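Local coordinates for protein glycoside hydrolase family 81 (Clostridium thermocellum, PDB 6FOP) that is a cellulosomal family 81 glycoside hydrolase that probably cleaves the beta-1,3-linkages of glucans such as laminarin, here in a point-mutant form, at residues N87-V91 against I145-G149; V170-A176 against F201-L206; N47-L51 against K61-E65; S120-K124 against F136-G140; Y54-F60 against M128-A134. All coordinates share one frame. Where two conformers were deposited one is given. Residue numbers count along the deposited sequence, not the author numbering.

Contact 1. Residues N87-V91 against I145-G149; sequences NDFTV and IDFSG. With MG (magnesium ion), chain B.
Two neighbouring strands of an antiparallel sheet meet here, in the beta-sandwich part of the enzyme, where a magnesium ion sits at the end of one strand. Strands 89-91 and 145-147 run 163° apart with axes 4.5 Å from each other. Ile-145 pairs with Val-91 at a non-hydrogen-bonded site; its chi1 is m, its CG2 lies 3.5 Å from Phe-89 CD1 and its CD1 4.2 Å from Val-91 CG2. Asp-146 forms the hydrogen-bonded pair with Thr-90: Thr-90 N to Asp-146 O is 2.8 Å, Asp-146 N to Thr-90 O 2.9 Å. Its side chain, chi1 t, leaves on the face opposite the phenylalanines and gives OD1 to magnesium at 2.3 Å. Phe-147 (m) is set against Phe-89 (p), so that Phe-89 CB stands over the Phe-147 ring, 4.0 Å from its centroid, while the two planes are oblique at 48°. Phe-147 O binds the metal at 2.4 Å; Gly-188 and two waters belong to the same site. Ser-148, centre of an inverse gamma turn, donates from N to Asp-88 O at 3.0 Å. Gly-149 takes positive phi (98°), and its O accepts from a metal-bound water at 3.1 Å. Asp-88 and Phe-89 form a classic beta bulge opposite Val-69. The ion, held by Asp-146 OD1 and Phe-147 O, probably balances the charge of Asp-146, whose other oxygen lies close to Glu-65.

Contact 2. Residues V170-A176 against F201-L206; sequences VNYGLFA and FSIAVL
These are adjacent antiparallel strands of the beta-sandwich, 170-175 and 201-206, with axes 4.5 Å apart and directions 153° apart. Both are extended, and the register sets Tyr-172 against Val-205, Gly-173 against Ala-204, Leu-174 against Ile-203 and Phe-175 against Ser-202. Gly-173 N donates to Ala-204 O (2.9 Å) and Ala-204 N to Gly-173 O (3.0 Å); Phe-175 N reaches Ser-202 O (2.8 Å) and Ser-202 N Phe-175 O (3.0 Å). At the other end Leu-206 N bonds Asn-171 O at 2.8 Å, but the return link passes through a water that accepts from Asn-171 N (2.9 Å) and ND2 (3.1 Å) and donates to Leu-206 O (2.7 Å). The alternate residues bond outward, Tyr-172 and Leu-174 to strand 162-167, Phe-201 and Ile-203 to strand 133-139. Side-chain groups are satisfied elsewhere: Asn-171 OD1 by Thr-166, Tyr-172 OH by Asp-88, Ser-202 OG by Ala-221. On one face Leu-174 CD2 meets Ile-203 CG2 at 3.8 Å and Tyr-172 CE1 meets Val-205 CB at 3.9 Å. On the other, Phe-175 (chi1 m) lays its ring back along the strands, CE2 3.8 Å from Ala-204 CB, over Gly-173, where a CB would come within 2.4 Å of Phe-175 CZ.

Contact 3. Residues N47-L51 against K61-E65; sequences NQYSL and KFKAE. With MG (magnesium ion), chain Y.
Tyr-49, Phe-62 and Ser-50 carry this contact between a metal-binding loop, 47-51, and the end of strand 59-63. The touching parts run 150° apart, with the CA atoms of Tyr-49 and Phe-62 5.1 Å from each other, yet no ladder of backbone bonds forms. Tyr-49, with phi/psi of -100°/-105° and chi1 m, sets CB 3.3 Å from Phe-62 O and lays a ring face on the peptide between Lys-63 and Ala-64, CD1 3.6 Å from Lys-63 C; its OH is 3.6 Å from Ala-64 CB and is hydrogen-bonded to Phe-99. Ser-50, extended and with chi1 p, accepts at OG from Phe-62 N at 3.0 Å and donates from it to Leu-51 O at 2.7 Å. Phe-62 (m) starts toward the loop, CB 4.1 Å from Tyr-49 CB, then carries its ring away to pack on Ile-44, Ile-67 and Met-116. Beside these three residues, Lys-61 CG lies 3.9 Å from Leu-51 C. Asn-47 O (2.3 Å) and Tyr-49 O (2.4 Å) bind magnesium; Ile-44 and Ala-102 add further carbonyls, and Gln-48 also belongs to the site. So two loop carbonyls serve the cation, while one hydroxyl links strand amide to loop carbonyl.

Contact 4. Residues S120-K124 against F136-G140; sequences SGSIK and FVFTG
This is the open end of a beta hairpin, strands 121-128 and 133-139, in the larger sheet of the beta-sandwich. The segments run almost exactly antiparallel, 173° between directions and 4.7 Å between axes. Ser-122 with Thr-139 and Lys-124 with Val-137 are hydrogen-bonded pairs: Ser-122 N to Thr-139 O and Thr-139 N to Ser-122 O both measure 3.0 Å, Lys-124 N to Val-137 O and Val-137 N to Lys-124 O both 2.9 Å. Between them Ile-123 faces Phe-138 at a non-hydrogen-bonded site. Ile-123 (m, t) places CG1 3.7 Å from Phe-138 CE2, with CG2 over the ring face of Phe-138 (m) and 4.0 Å from Phe-136 CD2; this face packs on Val-91 and Ile-67 of the opposing sheet. On the other face Ser-122 and Thr-139, both chi1 p, bring OG and OG1 to 2.6 Å in a hydrogen bond, and Lys-124 reaches a salt bridge with Asp-105. Next to the pairs lie two glycines, Gly-121 at phi/psi 168°/168° and Gly-140 at 81°/6°, and a water joins Ser-120 O (2.5 Å) to Gly-140 O (2.9 Å). The hairpin is two-sided: greasy toward the second sheet, mixed on the other face, where Val-137 joins Ser-122, Thr-139 and Lys-124.

Contact 5. Residues Y54-F60 against M128-A134; sequences YAHPLTF and MKGSPYA
A type II beta turn, Met-128 to Ser-131, tips the hairpin of strands 121-128 and 133-139 and is gripped here by a kinked loop containing a cis-proline. In that loop His-56 takes positive phi (79°/120°), the peptide before Pro-57 is cis, and His-56 N bonds back to Leu-58 O at 2.8 Å. Lys-129, at the second turn position, curls its side chain (chi1 and chi2 t, then m, m) so that NZ donates to Tyr-54 O at 2.9 Å and Ala-55 O at 2.8 Å; the same ammonium makes a salt bridge with Glu-474 and a cation-pi contact with Trp-40. Gly-130, at phi/psi 84°/19°, gives its N to His-56 O at 3.0 Å. The arrangement joins the two sheets of the beta-sandwich, since 54-60 leads into strand 59-63 of one and 128-134 into strand 133-139 of the other. A water accepts from Leu-58 N (3.1 Å) and lies 2.7 Å from Ser-131 O and 3.0 Å from Met-128 O. At the end of the turn, Ser-131 OG accepts from Tyr-133 N at 3.0 Å, an ST turn. Pro-57 CG rests 4.1 Å from Pro-132 CA, Leu-58 (m, t) has CD1 3.5 Å from Pro-132 O, and Phe-60 (m) brings CE1 to 3.8 Å from Ala-134 CB.

How the contacts relate
From the N terminus, 47-51 opens contact 3, which closes at 61-65 after a nine-residue excursion; 54-60 within that excursion opens contact 5, so the two cross on strand 59-63. Contact 1 opens at 87-91 and contact 4 at 120-124. Of these three, contact 5 closes first, at 128-134, crossing both, then contact 4 at 136-140, within the span of contact 1, which closes at 145-149. Contact 2 follows in series. Contact 3 ties the loop after helix 43-46 to strand 59-63 in contact 1's sheet; contacts 2 and 4 lie in the other, and contact 5 bridges them. Val-91 packs on Phe-136 and Phe-138 between the sheets, while Phe-136 and Phe-201 join contacts 4 and 2 through the backbone.

Contact 1. Residues N87-V91 against I145-G149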
# COMPACT_ATOMS: atom_id res chain seq x y z
N ASN A 87 -0.35 25.15 8.96
CA ASN A 87 -0.43 26.27 8.00
C ASN A 87 0.78 27.17 8.11
O ASN A 87 0.90 27.94 9.09
CB ASN A 87 -1.72 27.03 8.29
CG ASN A 87 -1.96 28.21 7.37
OD1 ASN A 87 -1.83 28.12 6.17
ND2 ASN A 87 -2.37 29.32 7.96
N ASP A 88 1.71 27.09 7.16
CA ASP A 88 2.77 28.09 7.08
C ASP A 88 2.24 29.29 6.31
O ASP A 88 2.48 30.44 6.70
CB ASP A 88 4.04 27.50 6.43
CG ASP A 88 4.75 26.49 7.32
OD1 ASP A 88 4.66 26.58 8.57
OD2 ASP A 88 5.41 25.56 6.75
N PHE A 89 1.53 29.06 5.21
CA PHE A 89 0.79 30.14 4.54
C PHE A 89 -0.39 29.56 3.80
O PHE A 89 -0.36 28.38 3.37
CB PHE A 89 1.67 30.97 3.59
CG PHE A 89 2.36 30.16 2.56
CD1 PHE A 89 1.75 29.92 1.32
CD2 PHE A 89 3.64 29.70 2.77
CE1 PHE A 89 2.40 29.19 0.34
CE2 PHE A 89 4.30 28.96 1.80
CZ PHE A 89 3.68 28.73 0.57
N THR A 90 -1.43 30.37 3.62
CA THR A 90 -2.57 29.98 2.84
C THR A 90 -2.52 30.71 1.49
O THR A 90 -2.36 31.94 1.44
CB THR A 90 -3.89 30.28 3.60
OG1 THR A 90 -3.97 29.42 4.75
CG2 THR A 90 -5.07 30.06 2.75
N VAL A 91 -2.64 29.95 0.41
CA VAL A 91 -2.74 30.49 -0.93
C VAL A 91 -4.20 30.80 -1.15
O VAL A 91 -5.01 29.91 -1.36
CB VAL A 91 -2.22 29.50 -1.99
CG1 VAL A 91 -2.42 30.03 -3.40
CG2 VAL A 91 -0.75 29.18 -1.76
N ILE A 145 -1.26 35.66 -0.70
CA ILE A 145 -0.54 34.71 0.15
C ILE A 145 -0.60 35.18 1.59
O ILE A 145 0.10 36.13 2.01
CB ILE A 145 0.92 34.51 -0.32
CG1 ILE A 145 0.98 34.33 -1.86
CG2 ILE A 145 1.57 33.35 0.43
CD1 ILE A 145 0.17 33.18 -2.43
N ASP A 146 -1.49 34.53 2.35
CA ASP A 146 -1.79 34.89 3.73
C ASP A 146 -0.93 34.05 4.66
O ASP A 146 -1.23 32.86 4.91
CB ASP A 146 -3.28 34.67 3.97
CG ASP A 146 -3.73 35.01 5.37
OD1 ASP A 146 -2.92 35.48 6.18
OD2 ASP A 146 -4.93 34.78 5.66
N PHE A 147 0.16 34.63 5.13
CA PHE A 147 1.12 33.91 5.99
C PHE A 147 0.61 33.77 7.42
O PHE A 147 -0.21 34.58 7.89
CB PHE A 147 2.48 34.64 6.01
CG PHE A 147 3.26 34.49 4.73
CD1 PHE A 147 3.03 35.34 3.67
CD2 PHE A 147 4.19 33.45 4.59
CE1 PHE A 147 3.73 35.18 2.47
CE2 PHE A 147 4.89 33.28 3.41
CZ PHE A 147 4.65 34.13 2.34
N SER A 148 1.07 32.72 8.09
CA SER A 148 0.86 32.55 9.52
C SER A 148 1.88 33.40 10.27
O SER A 148 2.92 32.91 10.73
CB SER A 148 0.96 31.08 9.91
OG SER A 148 0.83 30.95 11.30
N GLY A 149 1.57 34.68 10.41
CA GLY A 149 2.53 35.69 10.88
C GLY A 149 3.14 36.43 9.69
O GLY A 149 2.57 36.48 8.61
MG MG B . -1.42 36.56 7.51
O HOH W 1 1.03 27.70 11.73
O HOH W 2 -5.36 31.58 6.86
O HOH W 3 -0.29 37.26 9.39
O HOH W 4 -2.41 38.60 6.97

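Contact 2. Residues V170-A176 against F201-L206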
# COMPACT_ATOMS: atom_id res chain seq x y z
N VAL A 170 10.81 27.64 8.14
CA VAL A 170 10.77 26.91 6.88
C VAL A 170 11.00 27.92 5.74
O VAL A 170 10.33 28.96 5.69
CB VAL A 170 9.41 26.21 6.68
CG1 VAL A 170 9.39 25.42 5.38
CG2 VAL A 170 9.10 25.29 7.85
N ASN A 171 11.98 27.61 4.89
CA ASN A 171 12.27 28.42 3.73
C ASN A 171 11.42 28.04 2.55
O ASN A 171 11.26 26.85 2.26
CB ASN A 171 13.76 28.30 3.38
CG ASN A 171 14.65 28.76 4.50
OD1 ASN A 171 14.66 29.95 4.83
ND2 ASN A 171 15.34 27.84 5.14
N TYR A 172 10.82 29.04 1.89
CA TYR A 172 10.05 28.85 0.68
C TYR A 172 10.47 29.81 -0.41
O TYR A 172 10.90 30.93 -0.15
CB TYR A 172 8.56 29.09 0.92
CG TYR A 172 7.86 28.08 1.78
CD1 TYR A 172 7.30 26.96 1.21
CD2 TYR A 172 7.73 28.28 3.15
CE1 TYR A 172 6.59 26.06 1.99
CE2 TYR A 172 7.05 27.38 3.95
CZ TYR A 172 6.48 26.26 3.36
OH TYR A 172 5.81 25.35 4.14
N GLY A 173 10.28 29.35 -1.65
CA GLY A 173 10.32 30.21 -2.82
C GLY A 173 8.90 30.46 -3.28
O GLY A 173 8.09 29.54 -3.31
N LEU A 174 8.63 31.72 -3.66
CA LEU A 174 7.35 32.12 -4.27
C LEU A 174 7.67 32.58 -5.67
O LEU A 174 8.44 33.53 -5.84
CB LEU A 174 6.68 33.23 -3.47
CG LEU A 174 6.53 33.05 -1.97
CD1 LEU A 174 5.92 34.30 -1.37
CD2 LEU A 174 5.70 31.82 -1.63
N PHE A 175 7.14 31.87 -6.66
CA PHE A 175 7.56 32.04 -8.06
C PHE A 175 6.44 32.55 -8.92
O PHE A 175 5.46 31.84 -9.19
CB PHE A 175 8.08 30.71 -8.63
CG PHE A 175 9.17 30.11 -7.78
CD1 PHE A 175 10.46 30.63 -7.80
CD2 PHE A 175 8.91 29.00 -6.97
CE1 PHE A 175 11.46 30.07 -7.01
CE2 PHE A 175 9.92 28.45 -6.16
CZ PHE A 175 11.20 28.96 -6.20
N ALA A 176 6.56 33.81 -9.34
CA ALA A 176 5.55 34.49 -10.16
C ALA A 176 5.96 34.56 -11.62
O ALA A 176 7.13 34.40 -11.95
CB ALA A 176 5.31 35.87 -9.61
N PHE A 201 1.42 30.35 -11.11
CA PHE A 201 2.10 30.76 -9.85
C PHE A 201 2.52 29.47 -9.17
O PHE A 201 1.72 28.53 -9.13
CB PHE A 201 1.11 31.53 -8.97
CG PHE A 201 1.68 32.03 -7.69
CD1 PHE A 201 2.35 33.26 -7.66
CD2 PHE A 201 1.58 31.30 -6.52
CE1 PHE A 201 2.88 33.74 -6.50
CE2 PHE A 201 2.13 31.78 -5.33
CZ PHE A 201 2.79 33.00 -5.33
N SER A 202 3.75 29.39 -8.68
CA SER A 202 4.17 28.18 -7.95
C SER A 202 4.92 28.54 -6.69
O SER A 202 5.38 29.68 -6.53
CB SER A 202 5.01 27.26 -8.83
OG SER A 202 6.22 27.87 -9.21
N ILE A 203 5.07 27.56 -5.81
CA ILE A 203 5.84 27.71 -4.58
C ILE A 203 6.71 26.47 -4.46
O ILE A 203 6.40 25.42 -5.07
CB ILE A 203 4.95 27.90 -3.34
CG1 ILE A 203 4.16 26.63 -2.97
CG2 ILE A 203 4.00 29.07 -3.55
CD1 ILE A 203 4.89 25.61 -2.11
N ALA A 204 7.80 26.57 -3.70
CA ALA A 204 8.59 25.38 -3.31
C ALA A 204 9.01 25.52 -1.90
O ALA A 204 9.34 26.62 -1.44
CB ALA A 204 9.82 25.17 -4.17
N VAL A 205 9.06 24.40 -1.20
CA VAL A 205 9.78 24.34 0.06
C VAL A 205 11.27 24.11 -0.24
O VAL A 205 11.63 23.24 -1.04
CB VAL A 205 9.22 23.29 1.04
CG1 VAL A 205 9.23 21.86 0.46
CG2 VAL A 205 9.98 23.33 2.36
N LEU A 206 12.11 24.97 0.33
CA LEU A 206 13.54 24.99 0.04
C LEU A 206 14.29 24.36 1.18
O LEU A 206 13.87 24.44 2.32
CB LEU A 206 14.00 26.45 -0.12
CG LEU A 206 13.25 27.24 -1.19
CD1 LEU A 206 13.63 28.72 -1.11
CD2 LEU A 206 13.51 26.69 -2.58
O HOH W 5 13.69 25.22 4.87

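Contact 3. Residues N47-L51 against K61-E65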
# COMPACT_ATOMS: atom_id res chain seq x y z
N ASN A 47 -15.05 15.35 1.44
CA ASN A 47 -15.32 16.51 2.27
C ASN A 47 -15.58 17.73 1.38
O ASN A 47 -15.05 17.81 0.28
CB ASN A 47 -14.10 16.68 3.19
CG ASN A 47 -14.33 17.64 4.33
OD1 ASN A 47 -14.87 17.32 5.40
ND2 ASN A 47 -13.87 18.84 4.11
N GLN A 48 -16.40 18.67 1.86
CA GLN A 48 -16.63 19.91 1.13
C GLN A 48 -15.29 20.52 0.69
O GLN A 48 -15.10 20.88 -0.47
CB GLN A 48 -17.40 20.87 2.03
CG GLN A 48 -17.69 22.23 1.44
CD GLN A 48 -18.52 23.11 2.36
OE1 GLN A 48 -18.81 22.75 3.49
NE2 GLN A 48 -18.86 24.29 1.89
N TYR A 49 -14.39 20.69 1.65
CA TYR A 49 -13.06 21.19 1.39
C TYR A 49 -12.08 19.99 1.35
O TYR A 49 -12.11 19.26 0.39
CB TYR A 49 -12.72 22.31 2.41
CG TYR A 49 -13.63 23.51 2.25
CD1 TYR A 49 -13.53 24.34 1.14
CD2 TYR A 49 -14.64 23.77 3.16
CE1 TYR A 49 -14.38 25.42 0.97
CE2 TYR A 49 -15.47 24.85 3.02
CZ TYR A 49 -15.35 25.67 1.92
OH TYR A 49 -16.23 26.72 1.77
N SER A 50 -11.28 19.80 2.39
CA SER A 50 -10.51 18.59 2.57
C SER A 50 -10.13 18.48 4.02
O SER A 50 -10.30 19.43 4.80
CB SER A 50 -9.22 18.59 1.72
OG SER A 50 -8.18 19.37 2.28
N LEU A 51 -9.55 17.34 4.36
CA LEU A 51 -8.74 17.19 5.57
C LEU A 51 -7.29 17.40 5.16
O LEU A 51 -7.00 17.63 3.97
CB LEU A 51 -8.96 15.79 6.22
CG LEU A 51 -10.17 15.69 7.15
CD1 LEU A 51 -9.99 16.50 8.43
CD2 LEU A 51 -11.49 16.03 6.48
N LYS A 61 -4.05 21.82 3.11
CA LYS A 61 -5.44 21.63 3.50
C LYS A 61 -6.30 22.66 2.82
O LYS A 61 -5.99 23.86 2.87
CB LYS A 61 -5.61 21.73 5.02
CG LYS A 61 -7.01 21.29 5.47
CD LYS A 61 -7.23 21.37 6.97
CE LYS A 61 -7.43 22.80 7.41
NZ LYS A 61 -7.63 22.85 8.89
N PHE A 62 -7.38 22.22 2.20
CA PHE A 62 -8.34 23.15 1.57
C PHE A 62 -9.29 23.67 2.63
O PHE A 62 -9.64 22.95 3.56
CB PHE A 62 -9.11 22.44 0.45
CG PHE A 62 -8.25 22.09 -0.74
CD1 PHE A 62 -7.52 20.91 -0.76
CD2 PHE A 62 -8.16 22.96 -1.84
CE1 PHE A 62 -6.70 20.60 -1.82
CE2 PHE A 62 -7.33 22.65 -2.90
CZ PHE A 62 -6.62 21.46 -2.90
N LYS A 63 -9.65 24.94 2.51
CA LYS A 63 -10.62 25.62 3.39
C LYS A 63 -11.27 26.75 2.61
O LYS A 63 -10.89 27.00 1.47
CB LYS A 63 -9.95 26.12 4.68
CG LYS A 63 -8.83 27.11 4.45
CD LYS A 63 -8.17 27.50 5.76
CE LYS A 63 -7.11 28.59 5.56
NZ LYS A 63 -6.37 28.84 6.82
N ALA A 64 -12.28 27.39 3.20
CA ALA A 64 -13.00 28.43 2.47
C ALA A 64 -12.09 29.50 1.84
O ALA A 64 -12.33 29.91 0.70
CB ALA A 64 -14.06 29.05 3.37
N GLU A 65 -11.03 29.91 2.54
CA GLU A 65 -10.13 30.98 2.06
C GLU A 65 -9.25 30.52 0.89
O GLU A 65 -8.84 31.32 0.05
CB GLU A 65 -9.22 31.45 3.22
CG GLU A 65 -8.21 32.53 2.83
CD GLU A 65 -7.25 32.91 3.93
OE1 GLU A 65 -7.29 32.31 5.03
OE2 GLU A 65 -6.43 33.82 3.67
MG MG Y . -13.71 18.77 -1.29

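Contact 4. Residues S120-K124 against F136-G140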
# COMPACT_ATOMS: atom_id res chain seq x y z
N SER A 120 -16.85 34.54 -9.56
CA SER A 120 -15.94 35.64 -9.85
C SER A 120 -14.44 35.29 -9.78
O SER A 120 -13.59 36.16 -9.86
CB SER A 120 -16.27 36.85 -8.97
OG SER A 120 -15.86 36.63 -7.64
N GLY A 121 -14.11 34.01 -9.66
CA GLY A 121 -12.69 33.63 -9.66
C GLY A 121 -12.43 32.20 -9.23
O GLY A 121 -13.31 31.53 -8.68
N SER A 122 -11.21 31.74 -9.44
CA SER A 122 -10.86 30.34 -9.14
C SER A 122 -9.38 30.18 -8.88
O SER A 122 -8.58 30.99 -9.29
CB SER A 122 -11.28 29.43 -10.30
OG SER A 122 -10.43 29.59 -11.42
N ILE A 123 -9.05 29.11 -8.16
CA ILE A 123 -7.69 28.64 -8.03
C ILE A 123 -7.71 27.14 -8.41
O ILE A 123 -8.52 26.39 -7.87
CB ILE A 123 -7.16 28.74 -6.58
CG1 ILE A 123 -7.34 30.16 -6.04
CG2 ILE A 123 -5.69 28.33 -6.52
CD1 ILE A 123 -7.05 30.29 -4.57
N LYS A 124 -6.79 26.74 -9.28
CA LYS A 124 -6.55 25.33 -9.58
C LYS A 124 -5.19 25.00 -9.04
O LYS A 124 -4.21 25.62 -9.40
CB LYS A 124 -6.61 25.05 -11.07
CG LYS A 124 -6.53 23.55 -11.38
CD LYS A 124 -6.83 23.32 -12.86
CE LYS A 124 -6.83 21.87 -13.26
NZ LYS A 124 -7.30 21.77 -14.68
N PHE A 136 -0.03 26.37 -9.25
CA PHE A 136 -1.33 27.00 -9.20
C PHE A 136 -1.63 27.77 -10.48
O PHE A 136 -0.72 28.37 -11.08
CB PHE A 136 -1.42 27.98 -8.02
CG PHE A 136 -1.08 27.37 -6.67
CD1 PHE A 136 0.22 27.33 -6.21
CD2 PHE A 136 -2.09 26.81 -5.89
CE1 PHE A 136 0.53 26.73 -4.99
CE2 PHE A 136 -1.78 26.22 -4.67
CZ PHE A 136 -0.48 26.19 -4.23
N VAL A 137 -2.91 27.78 -10.85
CA VAL A 137 -3.40 28.65 -11.93
C VAL A 137 -4.60 29.40 -11.36
O VAL A 137 -5.49 28.80 -10.76
CB VAL A 137 -3.78 27.85 -13.18
CG1 VAL A 137 -4.50 28.75 -14.20
CG2 VAL A 137 -2.53 27.26 -13.81
N PHE A 138 -4.59 30.72 -11.56
CA PHE A 138 -5.63 31.63 -11.07
C PHE A 138 -6.52 32.13 -12.21
O PHE A 138 -6.05 32.32 -13.34
CB PHE A 138 -4.96 32.83 -10.38
CG PHE A 138 -4.47 32.52 -9.01
CD1 PHE A 138 -3.35 31.71 -8.82
CD2 PHE A 138 -5.15 32.99 -7.92
CE1 PHE A 138 -2.96 31.38 -7.53
CE2 PHE A 138 -4.74 32.68 -6.64
CZ PHE A 138 -3.64 31.89 -6.44
N THR A 139 -7.80 32.35 -11.90
CA THR A 139 -8.64 33.17 -12.74
C THR A 139 -9.35 34.21 -11.85
O THR A 139 -9.58 34.01 -10.66
CB THR A 139 -9.72 32.37 -13.48
OG1 THR A 139 -10.75 31.96 -12.56
CG2 THR A 139 -9.12 31.22 -14.25
N GLY A 140 -9.60 35.38 -12.43
CA GLY A 140 -10.44 36.38 -11.80
C GLY A 140 -9.77 37.22 -10.75
O GLY A 140 -10.44 38.02 -10.11
O HOH W 6 -13.21 38.47 -10.70
O HOH W 7 -8.02 28.55 -12.05

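Contact 5. Residues Y54-F60 against M128-A134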
# COMPACT_ATOMS: atom_id res chain seq x y z
N TYR A 54 -1.35 14.78 2.93
CA TYR A 54 0.03 14.48 3.23
C TYR A 54 0.75 14.01 1.99
O TYR A 54 0.82 12.83 1.69
CB TYR A 54 0.14 13.47 4.40
CG TYR A 54 -0.30 14.06 5.73
CD1 TYR A 54 -1.63 14.00 6.13
CD2 TYR A 54 0.59 14.76 6.55
CE1 TYR A 54 -2.06 14.58 7.33
CE2 TYR A 54 0.16 15.34 7.72
CZ TYR A 54 -1.16 15.24 8.12
OH TYR A 54 -1.53 15.84 9.29
N ALA A 55 1.25 14.98 1.22
CA ALA A 55 1.96 14.72 -0.01
C ALA A 55 3.40 14.32 0.20
O ALA A 55 3.82 13.25 -0.28
CB ALA A 55 1.86 15.94 -0.94
N HIS A 56 4.12 15.14 0.97
CA HIS A 56 5.53 14.95 1.37
C HIS A 56 6.51 15.36 0.25
O HIS A 56 6.47 14.79 -0.84
CB HIS A 56 5.87 13.52 1.81
CG HIS A 56 5.01 12.94 2.90
ND1 HIS A 56 4.60 11.63 2.85
CD2 HIS A 56 4.52 13.45 4.05
CE1 HIS A 56 3.87 11.35 3.92
NE2 HIS A 56 3.83 12.43 4.68
N PRO A 57 7.39 16.33 0.50
CA PRO A 57 7.64 16.96 1.81
C PRO A 57 6.56 17.96 2.28
O PRO A 57 6.56 18.35 3.44
CB PRO A 57 9.00 17.63 1.61
CG PRO A 57 8.99 17.93 0.13
CD PRO A 57 8.41 16.70 -0.49
N LEU A 58 5.72 18.41 1.36
CA LEU A 58 4.66 19.38 1.69
C LEU A 58 3.38 18.73 2.18
O LEU A 58 3.03 17.59 1.79
CB LEU A 58 4.30 20.23 0.47
CG LEU A 58 5.41 21.14 -0.06
CD1 LEU A 58 5.07 21.69 -1.44
CD2 LEU A 58 5.66 22.31 0.86
N THR A 59 2.65 19.49 2.97
CA THR A 59 1.29 19.14 3.33
C THR A 59 0.37 20.29 3.04
O THR A 59 0.80 21.46 3.01
CB THR A 59 1.18 18.66 4.78
OG1 THR A 59 1.43 19.75 5.67
CG2 THR A 59 2.18 17.54 5.08
N PHE A 60 -0.91 19.98 2.86
CA PHE A 60 -1.89 20.98 2.42
C PHE A 60 -3.21 20.80 3.13
O PHE A 60 -3.50 19.72 3.66
CB PHE A 60 -2.15 20.86 0.90
CG PHE A 60 -0.90 20.87 0.07
CD1 PHE A 60 -0.33 22.08 -0.32
CD2 PHE A 60 -0.29 19.67 -0.34
CE1 PHE A 60 0.83 22.09 -1.06
CE2 PHE A 60 0.88 19.68 -1.07
CZ PHE A 60 1.43 20.91 -1.46
N MET A 128 1.53 17.39 -5.30
CA MET A 128 2.27 16.22 -5.76
C MET A 128 3.08 15.58 -4.66
O MET A 128 3.87 16.24 -3.96
CB MET A 128 3.16 16.61 -6.93
CG MET A 128 4.08 15.51 -7.42
SD MET A 128 4.81 16.08 -8.94
CE MET A 128 6.16 14.96 -9.11
N LYS A 129 2.90 14.27 -4.53
CA LYS A 129 3.68 13.44 -3.62
C LYS A 129 5.03 13.26 -4.29
O LYS A 129 5.10 12.87 -5.46
CB LYS A 129 3.00 12.11 -3.42
CG LYS A 129 3.79 11.10 -2.60
CD LYS A 129 2.93 9.94 -2.12
CE LYS A 129 1.89 10.34 -1.11
NZ LYS A 129 2.44 10.91 0.16
N GLY A 130 6.11 13.54 -3.57
CA GLY A 130 7.43 13.49 -4.15
C GLY A 130 7.85 14.75 -4.90
O GLY A 130 8.81 14.70 -5.67
N SER A 131 7.20 15.89 -4.64
CA SER A 131 7.65 17.15 -5.21
C SER A 131 7.84 18.16 -4.09
O SER A 131 6.98 18.29 -3.24
CB SER A 131 6.63 17.74 -6.18
OG SER A 131 7.12 18.94 -6.74
N PRO A 132 8.89 18.98 -4.19
CA PRO A 132 8.98 20.14 -3.27
C PRO A 132 8.15 21.33 -3.74
O PRO A 132 8.12 22.34 -3.04
CB PRO A 132 10.48 20.47 -3.32
CG PRO A 132 10.87 20.13 -4.69
CD PRO A 132 10.10 18.88 -5.03
N TYR A 133 7.55 21.24 -4.93
CA TYR A 133 6.72 22.29 -5.50
C TYR A 133 5.24 22.05 -5.29
O TYR A 133 4.80 20.89 -5.15
CB TYR A 133 6.92 22.40 -7.00
CG TYR A 133 8.31 22.78 -7.43
CD1 TYR A 133 8.70 24.14 -7.47
CD2 TYR A 133 9.21 21.84 -7.86
CE1 TYR A 133 9.96 24.50 -7.90
CE2 TYR A 133 10.49 22.20 -8.27
CZ TYR A 133 10.85 23.55 -8.30
OH TYR A 133 12.12 23.86 -8.76
N ALA A 134 4.46 23.14 -5.33
CA ALA A 134 3.02 23.08 -5.59
C ALA A 134 2.74 24.14 -6.65
O ALA A 134 3.38 25.21 -6.66
CB ALA A 134 2.17 23.30 -4.36
O HOH W 8 4.98 17.61 -1.49